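Local atomic coordinates of APL1 (PDB entry 3O6N), a protein that probably pairs with the leucine-rich repeat protein LRIM1 to regulate complement-like immunity in the mosquito Anopheles gambiae. Residues A[239-244]-A[265-270]; A[250-255]-A[276-281]; A[331-336]-A[357-362]; A[351-356]-A[385-390]. All blocks are in the same frame, centred on the assembly; numbering follows the deposited sequence.

Contact 1 of 4, residues A[239-244]-A[265-270]; sequences TDTAWL and YHPFVK
The carbonyl oxygen of Thr241 is approached from both segments. Within 239-244, Leu244 N donates to Thr241 O at 2.9 Å and so closes a tight 3-10 turn; from 265-270, the ring of Pro267 presses on the same atom, its CB 3.4 Å from Thr241 O. The threonine hydroxyl reaches the proline as well. OG1 lies between the backbone N and the carbonyl carbon (chi1 50°), which brings it to 3.7 Å from Pro267 CG. The proline ring thus rests on the turn with its CB and CG edge, against a carbonyl and a hydroxyl rather than against carbon alone.

Deeper in, the contact becomes mainly apolar, although Pro267 O also lies against Leu244. Leu244 CD1 approaches the Phe268 ring obliquely, 3.7 Å from both Phe268 CE1 and CZ, while Leu244 CB faces Pro267 CB at 4.2 Å. Trp243, just before Leu244, points away from 265-270. Its indole folds back over its own segment, with Thr241 CA and Leu244 CG against one face. Trp243 NE1 then donates to Asp240 O at 3.0 Å, a bent bond (137°) that comes from above the carbonyl plane and ties the indole to the preceding loop.

The second turn is built like the first, through Phe268 N to Tyr265 O. Successive short 3-10 turns, laid side by side with their apolar side chains directed into the core, are characteristic of the back of a leucine-rich repeat solenoid, the side facing away from its parallel strands.

Contact 2 of 4, residues A[250-255]-A[276-281]; sequences LVEVDL and RLYISN
Arg276 lies across Glu252 and turns the edge of its guanidinium to a single carboxylate oxygen, gripping it with two nitrogens. The two residues face each other on neighbouring strands of the leucine-rich repeat solenoid, 252-254 and 276-278, which run parallel within 3° along its concave face. A bend at chi3 turns the arginine side-on to the carboxylate, and Glu252 OE1 lies in the guanidinium plane, 2.8 Å from Arg276 NE and 2.9 Å from Arg276 NH2. The carboxylate stands almost upright on that plane, at 88° to it. NH2 uses the anti lone pair of OE1, whereas NE arrives from above the carboxylate, so this is not the flat, two-oxygen form of the salt bridge. The other oxygen, OE2, comes obliquely to the Tyr278 ring, 3.7 Å from Tyr278 CE2.

Four backbone bonds join the strands, in the alternating manner of parallel pairing: Arg276 N to Val251 O, Val253 N to Arg276 O, Tyr278 N to Val253 O, and Leu255 N to Tyr278 O, the last being the shortest at 2.7 Å. Asp254, on the same face as Glu252, has OD1 bonded to Ser256 OG and set 3.4 Å from Tyr278 CB. Beyond the strands, Leu255 O receives Asn258 ND2 and Asn282 ND2, rungs of the asparagine ladder typical of this fold. On the inner face, Val253 and Leu277 lie side by side and point the same way into the core; there Val253 CG1 and Leu277 CD1 are pressed to 3.5 Å, closer than usual for two methyl groups.

Contact 3 of 4, residues A[331-336]-A[357-362]; sequences VTLKLS and RALFRN
Leu359 sets its branched end against Leu333 and Leu335, and this is the tight half of the contact. Its CG is anti to the backbone N (chi1 -176°), which swings both methyls off the helix and toward the extended segment 331-336. CD1 touches both leucines, closest to Leu335 CD1 at 3.7 Å; CD2 touches only Leu333 of the two, 3.9 Å from Leu333 CD2. Both pairs cross at a slant, methyl against methyl, and all three leucines are buried.

The other half is looser and partly mediated by water. Asn362, three residues on from Leu359, reaches back to Leu335 O with its amide, but Asn362 ND2 stands 3.4 Å from Leu335 O and its bond, at 132°, is weak. A water bridges the same groups. It accepts from Asn362 ND2 at 2.9 Å and donates to two backbone oxygens, Leu335 O at 3.1 Å and Leu359 O at 2.9 Å. One water therefore joins Leu359 O to the extended chain and offers the amide a nearer acceptor than Leu335 O. Ser336, beside this polar patch, directs its hydroxyl to Asp318 instead. The chain around Asn362 is held by its own turn, Asn362 N bonding to Leu359 O.

Helix 353-359 packs on segment 331-336 through this cluster, to which helix 314-317 adds Phe317, touching both Leu333 and Leu335; Leu346 meets Leu333 and Leu341 meets Leu335, where the last repeats meet the C-terminal cap.

Contact 4 of 4, residues A[351-356]-A[385-390]; sequences WDCNSL and LCCKES
One of two disulfides in the probable C-terminal cap joins Cys353, in the first turn of helix 353-359, to Cys387 on strand 385-388, SG to SG at 2.0 Å. Its chi3 of 93° is close to the unstrained value. With Cys387 SG between its backbone N and carbonyl carbon (chi1 67°), the sulfur is turned to Cys353 at the start of the helix. Two backbone bonds flank the bridge: Lys388 N donates to Trp351 O at 3.0 Å, and Cys353 N to Lys388 O at 3.1 Å.

Paired cysteines around a short helix, here with a second disulfide from Cys386 to Cys375, are consistent with the cysteine-rich caps that close the end of many leucine-rich repeat solenoids. Asp352 is the helix N-cap, its OD2 accepting from Ser355 N at 3.0 Å.

Beside the bridge, Leu356 CD1 packs on Cys387 CB at 3.7 Å, while its CD2 lies against one face of the Trp351 indole, offset toward the rim. The ring edge meets Cys386 O, in plane, with Trp351 CD1 at 3.4 Å from that oxygen; Trp351 NE1 is taken by Leu346 O. A water links Trp351 N to Cys386 O, accepting from the former and donating to the latter, 2.7 Å from Cys386 O.

In the fold
The four contacts fall into two groups along the solenoid. Contacts 1 and 2, with centres 12 Å apart, alternate along the chain and share one core: Leu244 CD2 meets Leu250 CD1 at 3.7 Å, and Phe268 CE1 meets Leu277 CD2 at 4.0 Å. One lies at the back of the repeats, the other on their strands. Contacts 3 and 4, about 10 Å apart between centres, both use helix 353-359, and Val331 O probably accepts from Asp352 N at 2.8 Å. About 25 Å separates the centres of contacts 2 and 3. The side chain of Glu252 in contact 2 is about 7 Å from an attached sugar, a glycan rather than a bound substrate.

Contact 1 of 4, residues A[239-244]-A[265-270]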
# COMPACT_ATOMS: atom_id res chain seq x y z
N THR A 239 -12.22 9.56 11.66
CA THR A 239 -12.91 10.75 12.14
C THR A 239 -12.03 11.61 13.05
O THR A 239 -12.43 12.70 13.45
CB THR A 239 -14.18 10.38 12.92
OG1 THR A 239 -13.82 9.54 14.03
CG2 THR A 239 -15.16 9.64 12.02
N ASP A 240 -10.84 11.11 13.37
CA ASP A 240 -9.91 11.88 14.19
C ASP A 240 -8.47 11.71 13.72
O ASP A 240 -8.19 10.85 12.88
CB ASP A 240 -10.05 11.51 15.67
CG ASP A 240 -9.31 10.23 16.03
OD1 ASP A 240 -9.32 9.28 15.21
OD2 ASP A 240 -8.71 10.18 17.12
N THR A 241 -7.58 12.52 14.26
CA THR A 241 -6.18 12.52 13.83
C THR A 241 -5.19 12.54 15.00
O THR A 241 -3.99 12.62 14.79
CB THR A 241 -5.87 13.73 12.94
OG1 THR A 241 -6.33 14.92 13.58
CG2 THR A 241 -6.55 13.59 11.58
N ALA A 242 -5.70 12.48 16.23
CA ALA A 242 -4.86 12.59 17.42
C ALA A 242 -3.71 11.57 17.43
O ALA A 242 -2.61 11.87 17.88
CB ALA A 242 -5.70 12.46 18.68
N TRP A 243 -3.99 10.37 16.93
CA TRP A 243 -3.01 9.29 16.89
C TRP A 243 -1.75 9.65 16.09
O TRP A 243 -0.72 9.00 16.21
CB TRP A 243 -3.66 8.03 16.31
CG TRP A 243 -4.47 8.33 15.10
CD1 TRP A 243 -5.80 8.63 15.05
CD2 TRP A 243 -4.00 8.38 13.75
NE1 TRP A 243 -6.19 8.86 13.76
CE2 TRP A 243 -5.11 8.72 12.94
CE3 TRP A 243 -2.76 8.18 13.14
CZ2 TRP A 243 -5.01 8.84 11.55
CZ3 TRP A 243 -2.66 8.31 11.77
CH2 TRP A 243 -3.78 8.65 10.99
N LEU A 244 -1.83 10.70 15.27
CA LEU A 244 -0.66 11.13 14.49
C LEU A 244 0.52 11.55 15.37
O LEU A 244 1.67 11.58 14.92
CB LEU A 244 -1.05 12.27 13.54
CG LEU A 244 -1.75 11.84 12.25
CD1 LEU A 244 -2.31 13.04 11.50
CD2 LEU A 244 -0.80 11.05 11.36
N TYR A 265 -3.55 21.97 14.58
CA TYR A 265 -2.10 21.81 14.59
C TYR A 265 -1.62 20.83 15.66
O TYR A 265 -0.53 20.28 15.57
CB TYR A 265 -1.43 23.17 14.78
CG TYR A 265 -1.80 23.85 16.08
CD1 TYR A 265 -1.14 23.53 17.27
CD2 TYR A 265 -2.80 24.81 16.13
CE1 TYR A 265 -1.47 24.15 18.46
CE2 TYR A 265 -3.14 25.43 17.32
CZ TYR A 265 -2.47 25.10 18.48
OH TYR A 265 -2.82 25.72 19.65
N HIS A 266 -2.45 20.60 16.67
CA HIS A 266 -2.03 19.82 17.84
C HIS A 266 -1.40 18.46 17.52
O HIS A 266 -0.32 18.15 18.03
CB HIS A 266 -3.17 19.67 18.84
CG HIS A 266 -3.65 20.97 19.41
ND1 HIS A 266 -4.75 21.64 18.91
CD2 HIS A 266 -3.16 21.74 20.41
CE1 HIS A 266 -4.92 22.76 19.60
NE2 HIS A 266 -3.97 22.84 20.51
N PRO A 267 -2.05 17.65 16.67
CA PRO A 267 -1.52 16.31 16.38
C PRO A 267 -0.20 16.32 15.62
O PRO A 267 0.45 15.28 15.54
CB PRO A 267 -2.62 15.69 15.50
CG PRO A 267 -3.84 16.48 15.78
CD PRO A 267 -3.36 17.88 16.03
N PHE A 268 0.20 17.47 15.08
CA PHE A 268 1.37 17.56 14.22
C PHE A 268 2.59 18.19 14.90
O PHE A 268 3.65 18.29 14.28
CB PHE A 268 1.04 18.35 12.94
CG PHE A 268 -0.08 17.75 12.13
CD1 PHE A 268 0.17 16.78 11.18
CD2 PHE A 268 -1.40 18.15 12.34
CE1 PHE A 268 -0.85 16.23 10.44
CE2 PHE A 268 -2.43 17.60 11.60
CZ PHE A 268 -2.15 16.63 10.64
N VAL A 269 2.46 18.59 16.16
CA VAL A 269 3.52 19.35 16.82
C VAL A 269 4.81 18.56 17.00
O VAL A 269 5.88 19.15 17.22
CB VAL A 269 3.07 19.89 18.20
CG1 VAL A 269 1.86 20.80 18.05
CG2 VAL A 269 2.78 18.75 19.16
N LYS A 270 4.73 17.24 16.92
CA LYS A 270 5.90 16.39 17.10
C LYS A 270 6.51 15.97 15.77
O LYS A 270 7.51 15.24 15.74
CB LYS A 270 5.56 15.15 17.93
CG LYS A 270 5.03 15.45 19.32
CD LYS A 270 5.96 16.36 20.08
CE LYS A 270 5.43 16.65 21.48
NZ LYS A 270 6.06 17.86 22.09

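Contact 2 of 4, residues A[250-255]-A[276-281]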
# COMPACT_ATOMS: atom_id res chain seq x y z
N LEU A 250 7.11 10.83 10.27
CA LEU A 250 6.35 10.82 9.02
C LEU A 250 6.85 11.86 8.02
O LEU A 250 7.12 13.01 8.39
CB LEU A 250 4.86 11.04 9.28
CG LEU A 250 4.04 9.84 9.74
CD1 LEU A 250 2.62 10.28 10.11
CD2 LEU A 250 4.01 8.78 8.63
N VAL A 251 6.97 11.46 6.77
CA VAL A 251 7.30 12.38 5.68
C VAL A 251 6.07 12.62 4.81
O VAL A 251 5.85 13.72 4.31
CB VAL A 251 8.46 11.86 4.82
CG1 VAL A 251 8.61 12.69 3.55
CG2 VAL A 251 9.75 11.86 5.63
N GLU A 252 5.27 11.57 4.63
CA GLU A 252 4.02 11.69 3.88
C GLU A 252 2.89 10.92 4.57
O GLU A 252 3.07 9.77 4.97
CB GLU A 252 4.18 11.17 2.45
CG GLU A 252 2.85 10.89 1.75
CD GLU A 252 3.00 10.45 0.31
OE1 GLU A 252 4.07 10.67 -0.29
OE2 GLU A 252 2.04 9.86 -0.23
N VAL A 253 1.74 11.56 4.71
CA VAL A 253 0.54 10.86 5.15
C VAL A 253 -0.64 11.25 4.27
O VAL A 253 -0.85 12.44 3.99
CB VAL A 253 0.24 11.08 6.65
CG1 VAL A 253 -0.02 12.56 6.93
CG2 VAL A 253 -0.95 10.24 7.08
N ASP A 254 -1.38 10.25 3.80
CA ASP A 254 -2.54 10.52 2.97
C ASP A 254 -3.80 10.15 3.74
O ASP A 254 -4.05 8.98 4.03
CB ASP A 254 -2.46 9.73 1.65
CG ASP A 254 -3.51 10.17 0.63
OD1 ASP A 254 -4.48 10.84 1.03
OD2 ASP A 254 -3.35 9.85 -0.56
N LEU A 255 -4.58 11.17 4.08
CA LEU A 255 -5.82 11.02 4.82
C LEU A 255 -7.03 11.34 3.94
O LEU A 255 -8.14 11.52 4.45
CB LEU A 255 -5.84 11.97 6.02
CG LEU A 255 -4.67 11.81 7.00
CD1 LEU A 255 -4.67 12.93 8.03
CD2 LEU A 255 -4.76 10.46 7.68
N ARG A 276 4.55 16.08 3.11
CA ARG A 276 3.35 15.94 2.28
C ARG A 276 2.14 15.47 3.09
O ARG A 276 2.16 14.41 3.71
CB ARG A 276 3.63 15.00 1.10
CG ARG A 276 4.84 15.41 0.27
CD ARG A 276 5.08 14.49 -0.94
NE ARG A 276 5.41 13.12 -0.54
CZ ARG A 276 6.63 12.69 -0.25
NH1 ARG A 276 7.66 13.52 -0.30
NH2 ARG A 276 6.83 11.43 0.10
N LEU A 277 1.09 16.28 3.07
CA LEU A 277 -0.12 16.01 3.83
C LEU A 277 -1.33 16.12 2.91
O LEU A 277 -1.69 17.21 2.48
CB LEU A 277 -0.24 17.02 4.98
CG LEU A 277 -1.48 16.98 5.89
CD1 LEU A 277 -1.65 15.61 6.53
CD2 LEU A 277 -1.38 18.06 6.97
N TYR A 278 -1.94 14.98 2.62
CA TYR A 278 -3.10 14.95 1.73
C TYR A 278 -4.37 14.74 2.54
O TYR A 278 -4.49 13.79 3.30
CB TYR A 278 -2.95 13.85 0.68
CG TYR A 278 -1.68 13.95 -0.14
CD1 TYR A 278 -1.60 14.80 -1.25
CD2 TYR A 278 -0.56 13.18 0.18
CE1 TYR A 278 -0.44 14.88 -2.00
CE2 TYR A 278 0.60 13.27 -0.57
CZ TYR A 278 0.66 14.11 -1.66
OH TYR A 278 1.81 14.19 -2.40
N ILE A 279 -5.33 15.66 2.38
CA ILE A 279 -6.58 15.58 3.11
C ILE A 279 -7.77 15.93 2.20
O ILE A 279 -8.75 16.53 2.65
CB ILE A 279 -6.59 16.55 4.33
CG1 ILE A 279 -5.16 16.79 4.84
CG2 ILE A 279 -7.46 16.00 5.45
CD1 ILE A 279 -5.09 17.57 6.14
N SER A 280 -7.69 15.57 0.93
CA SER A 280 -8.77 15.93 0.01
C SER A 280 -9.99 15.06 0.29
O SER A 280 -9.87 14.00 0.90
CB SER A 280 -8.34 15.77 -1.45
OG SER A 280 -8.43 14.40 -1.85
N ASN A 281 -11.15 15.52 -0.15
CA ASN A 281 -12.35 14.69 -0.11
C ASN A 281 -12.69 14.17 1.29
O ASN A 281 -13.03 13.00 1.47
CB ASN A 281 -12.21 13.53 -1.11
CG ASN A 281 -12.22 14.00 -2.56
OD1 ASN A 281 -13.28 14.10 -3.18
ND2 ASN A 281 -11.05 14.29 -3.11

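Contact 3 of 4, residues A[331-336]-A[357-362]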
# COMPACT_ATOMS: atom_id res chain seq x y z
N VAL A 331 -13.66 32.01 0.96
CA VAL A 331 -13.98 33.40 0.62
C VAL A 331 -12.74 34.27 0.44
O VAL A 331 -12.72 35.17 -0.40
CB VAL A 331 -14.90 34.02 1.67
CG1 VAL A 331 -16.27 33.37 1.62
CG2 VAL A 331 -14.29 33.89 3.06
N THR A 332 -11.70 34.01 1.23
CA THR A 332 -10.47 34.79 1.14
C THR A 332 -9.20 33.96 1.28
O THR A 332 -9.20 32.87 1.85
CB THR A 332 -10.42 35.90 2.21
OG1 THR A 332 -10.39 35.31 3.52
CG2 THR A 332 -11.63 36.83 2.11
N LEU A 333 -8.10 34.50 0.76
CA LEU A 333 -6.79 33.88 0.88
C LEU A 333 -5.75 34.99 0.86
O LEU A 333 -5.80 35.88 0.02
CB LEU A 333 -6.54 32.91 -0.28
CG LEU A 333 -5.18 32.21 -0.27
CD1 LEU A 333 -5.06 31.28 0.94
CD2 LEU A 333 -4.95 31.44 -1.57
N LYS A 334 -4.82 34.94 1.80
CA LYS A 334 -3.74 35.92 1.88
C LYS A 334 -2.38 35.24 1.79
O LYS A 334 -2.14 34.24 2.46
CB LYS A 334 -3.82 36.71 3.18
CG LYS A 334 -4.94 37.74 3.25
CD LYS A 334 -4.88 38.49 4.57
CE LYS A 334 -5.95 39.57 4.65
NZ LYS A 334 -5.91 40.26 5.97
N LEU A 335 -1.50 35.80 0.97
CA LEU A 335 -0.14 35.30 0.86
C LEU A 335 0.84 36.46 1.03
O LEU A 335 0.56 37.58 0.59
CB LEU A 335 0.09 34.62 -0.49
CG LEU A 335 -0.66 33.32 -0.81
CD1 LEU A 335 -0.35 32.88 -2.23
CD2 LEU A 335 -0.29 32.22 0.18
N SER A 336 1.98 36.19 1.66
CA SER A 336 3.03 37.19 1.81
C SER A 336 3.76 37.37 0.48
O SER A 336 3.72 36.49 -0.38
CB SER A 336 4.02 36.76 2.89
OG SER A 336 3.40 36.68 4.16
N ARG A 357 -8.00 40.26 -5.87
CA ARG A 357 -7.16 41.32 -6.41
C ARG A 357 -5.87 41.44 -5.60
O ARG A 357 -4.78 41.57 -6.18
CB ARG A 357 -7.90 42.66 -6.44
CG ARG A 357 -8.95 42.71 -7.53
CD ARG A 357 -9.64 44.07 -7.59
NE ARG A 357 -10.99 43.89 -8.10
CZ ARG A 357 -12.08 43.96 -7.35
NH1 ARG A 357 -11.99 44.26 -6.06
NH2 ARG A 357 -13.27 43.77 -7.90
N ALA A 358 -5.98 41.39 -4.28
CA ALA A 358 -4.80 41.45 -3.42
C ALA A 358 -3.93 40.22 -3.65
O ALA A 358 -2.71 40.32 -3.76
CB ALA A 358 -5.21 41.55 -1.96
N LEU A 359 -4.56 39.06 -3.73
CA LEU A 359 -3.83 37.80 -3.88
C LEU A 359 -2.92 37.85 -5.10
O LEU A 359 -1.73 37.54 -5.00
CB LEU A 359 -4.80 36.63 -4.03
CG LEU A 359 -4.17 35.24 -4.10
CD1 LEU A 359 -3.41 34.94 -2.82
CD2 LEU A 359 -5.23 34.19 -4.37
N PHE A 360 -3.47 38.26 -6.23
CA PHE A 360 -2.75 38.24 -7.50
C PHE A 360 -1.66 39.31 -7.64
O PHE A 360 -0.99 39.39 -8.66
CB PHE A 360 -3.72 38.27 -8.68
CG PHE A 360 -4.23 36.91 -9.06
CD1 PHE A 360 -3.72 36.25 -10.17
CD2 PHE A 360 -5.21 36.29 -8.31
CE1 PHE A 360 -4.19 34.99 -10.51
CE2 PHE A 360 -5.68 35.04 -8.65
CZ PHE A 360 -5.17 34.38 -9.75
N ARG A 361 -1.47 40.12 -6.60
CA ARG A 361 -0.31 41.01 -6.57
C ARG A 361 0.96 40.18 -6.33
O ARG A 361 2.06 40.61 -6.67
CB ARG A 361 -0.47 42.07 -5.48
CG ARG A 361 -1.63 43.03 -5.70
CD ARG A 361 -1.65 44.11 -4.62
NE ARG A 361 -0.51 45.02 -4.75
CZ ARG A 361 -0.10 45.85 -3.80
NH1 ARG A 361 -0.72 45.88 -2.63
NH2 ARG A 361 0.95 46.64 -4.01
N ASN A 362 0.79 39.00 -5.75
CA ASN A 362 1.93 38.16 -5.35
C ASN A 362 2.00 36.78 -6.00
O ASN A 362 2.98 36.06 -5.83
CB ASN A 362 1.96 38.00 -3.83
CG ASN A 362 2.19 39.31 -3.12
OD1 ASN A 362 2.99 40.14 -3.56
ND2 ASN A 362 1.48 39.52 -2.02
O HOH W 1 -0.68 37.67 -2.30

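Contact 4 of 4, residues A[351-356]-A[385-390]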
# COMPACT_ATOMS: atom_id res chain seq x y z
N TRP A 351 -15.10 33.15 -3.70
CA TRP A 351 -14.18 34.26 -3.47
C TRP A 351 -14.81 35.63 -3.29
O TRP A 351 -15.78 35.97 -3.96
CB TRP A 351 -13.16 34.34 -4.60
CG TRP A 351 -12.33 33.10 -4.74
CD1 TRP A 351 -12.37 32.21 -5.77
CD2 TRP A 351 -11.35 32.62 -3.82
NE1 TRP A 351 -11.46 31.20 -5.55
CE2 TRP A 351 -10.83 31.42 -4.36
CE3 TRP A 351 -10.87 33.08 -2.59
CZ2 TRP A 351 -9.85 30.68 -3.71
CZ3 TRP A 351 -9.89 32.34 -1.94
CH2 TRP A 351 -9.39 31.16 -2.51
N ASP A 352 -14.23 36.40 -2.38
CA ASP A 352 -14.46 37.84 -2.33
C ASP A 352 -13.52 38.47 -3.36
O ASP A 352 -12.34 38.14 -3.40
CB ASP A 352 -14.13 38.36 -0.93
CG ASP A 352 -14.06 39.87 -0.88
OD1 ASP A 352 -15.14 40.51 -0.87
OD2 ASP A 352 -12.94 40.43 -0.85
N CYS A 353 -14.05 39.36 -4.19
CA CYS A 353 -13.26 39.93 -5.27
C CYS A 353 -12.03 40.69 -4.78
O CYS A 353 -10.95 40.56 -5.36
CB CYS A 353 -14.11 40.84 -6.16
SG CYS A 353 -15.36 39.96 -7.11
N ASN A 354 -12.19 41.49 -3.73
CA ASN A 354 -11.07 42.25 -3.19
C ASN A 354 -9.92 41.35 -2.77
O ASN A 354 -8.74 41.67 -2.97
CB ASN A 354 -11.51 43.13 -2.02
CG ASN A 354 -12.31 44.33 -2.46
OD1 ASN A 354 -13.43 44.55 -1.99
ND2 ASN A 354 -11.75 45.12 -3.37
N SER A 355 -10.26 40.21 -2.17
CA SER A 355 -9.24 39.26 -1.75
C SER A 355 -8.45 38.72 -2.94
O SER A 355 -7.23 38.58 -2.88
CB SER A 355 -9.87 38.11 -0.96
OG SER A 355 -8.86 37.30 -0.37
N LEU A 356 -9.15 38.43 -4.04
CA LEU A 356 -8.49 37.95 -5.25
C LEU A 356 -7.57 39.00 -5.87
O LEU A 356 -6.48 38.67 -6.35
CB LEU A 356 -9.51 37.46 -6.27
CG LEU A 356 -10.21 36.15 -5.96
CD1 LEU A 356 -11.15 35.79 -7.11
CD2 LEU A 356 -9.19 35.03 -5.71
N LEU A 385 -11.09 33.81 -11.95
CA LEU A 385 -11.78 33.08 -10.89
C LEU A 385 -13.06 33.82 -10.47
O LEU A 385 -13.06 35.04 -10.34
CB LEU A 385 -10.86 32.90 -9.69
CG LEU A 385 -9.62 32.04 -9.95
CD1 LEU A 385 -8.46 32.43 -9.05
CD2 LEU A 385 -9.96 30.56 -9.80
N CYS A 386 -14.14 33.07 -10.26
CA CYS A 386 -15.41 33.68 -9.87
C CYS A 386 -15.34 34.34 -8.50
O CYS A 386 -14.77 33.79 -7.57
CB CYS A 386 -16.53 32.64 -9.88
SG CYS A 386 -16.88 31.97 -11.51
N CYS A 387 -15.93 35.53 -8.39
CA CYS A 387 -15.95 36.22 -7.11
C CYS A 387 -17.14 37.17 -7.03
O CYS A 387 -17.72 37.56 -8.04
CB CYS A 387 -14.65 37.00 -6.89
SG CYS A 387 -14.44 38.39 -8.03
N LYS A 388 -17.48 37.55 -5.80
CA LYS A 388 -18.53 38.54 -5.58
C LYS A 388 -17.94 39.75 -4.87
O LYS A 388 -17.10 39.62 -3.98
CB LYS A 388 -19.66 37.93 -4.74
CG LYS A 388 -19.19 37.42 -3.38
CD LYS A 388 -20.19 36.45 -2.77
CE LYS A 388 -19.72 35.98 -1.40
NZ LYS A 388 -18.31 35.50 -1.43
N GLU A 389 -18.38 40.94 -5.29
CA GLU A 389 -17.95 42.19 -4.68
C GLU A 389 -18.77 42.47 -3.44
O GLU A 389 -19.98 42.23 -3.42
CB GLU A 389 -18.13 43.34 -5.67
CG GLU A 389 -17.37 43.18 -6.96
CD GLU A 389 -16.04 43.90 -6.96
OE1 GLU A 389 -15.62 44.33 -8.05
OE2 GLU A 389 -15.43 44.03 -5.88
N SER A 390 -18.12 42.98 -2.40
CA SER A 390 -18.82 43.37 -1.18
C SER A 390 -18.29 44.69 -0.63
O SER A 390 -17.53 44.70 0.34
CB SER A 390 -18.71 42.27 -0.12
OG SER A 390 -19.40 42.64 1.06
O HOH W 2 -15.87 31.79 -6.20
O HOH W 3 -14.87 42.35 -2.86
O HOH W 4 -17.38 39.40 -1.34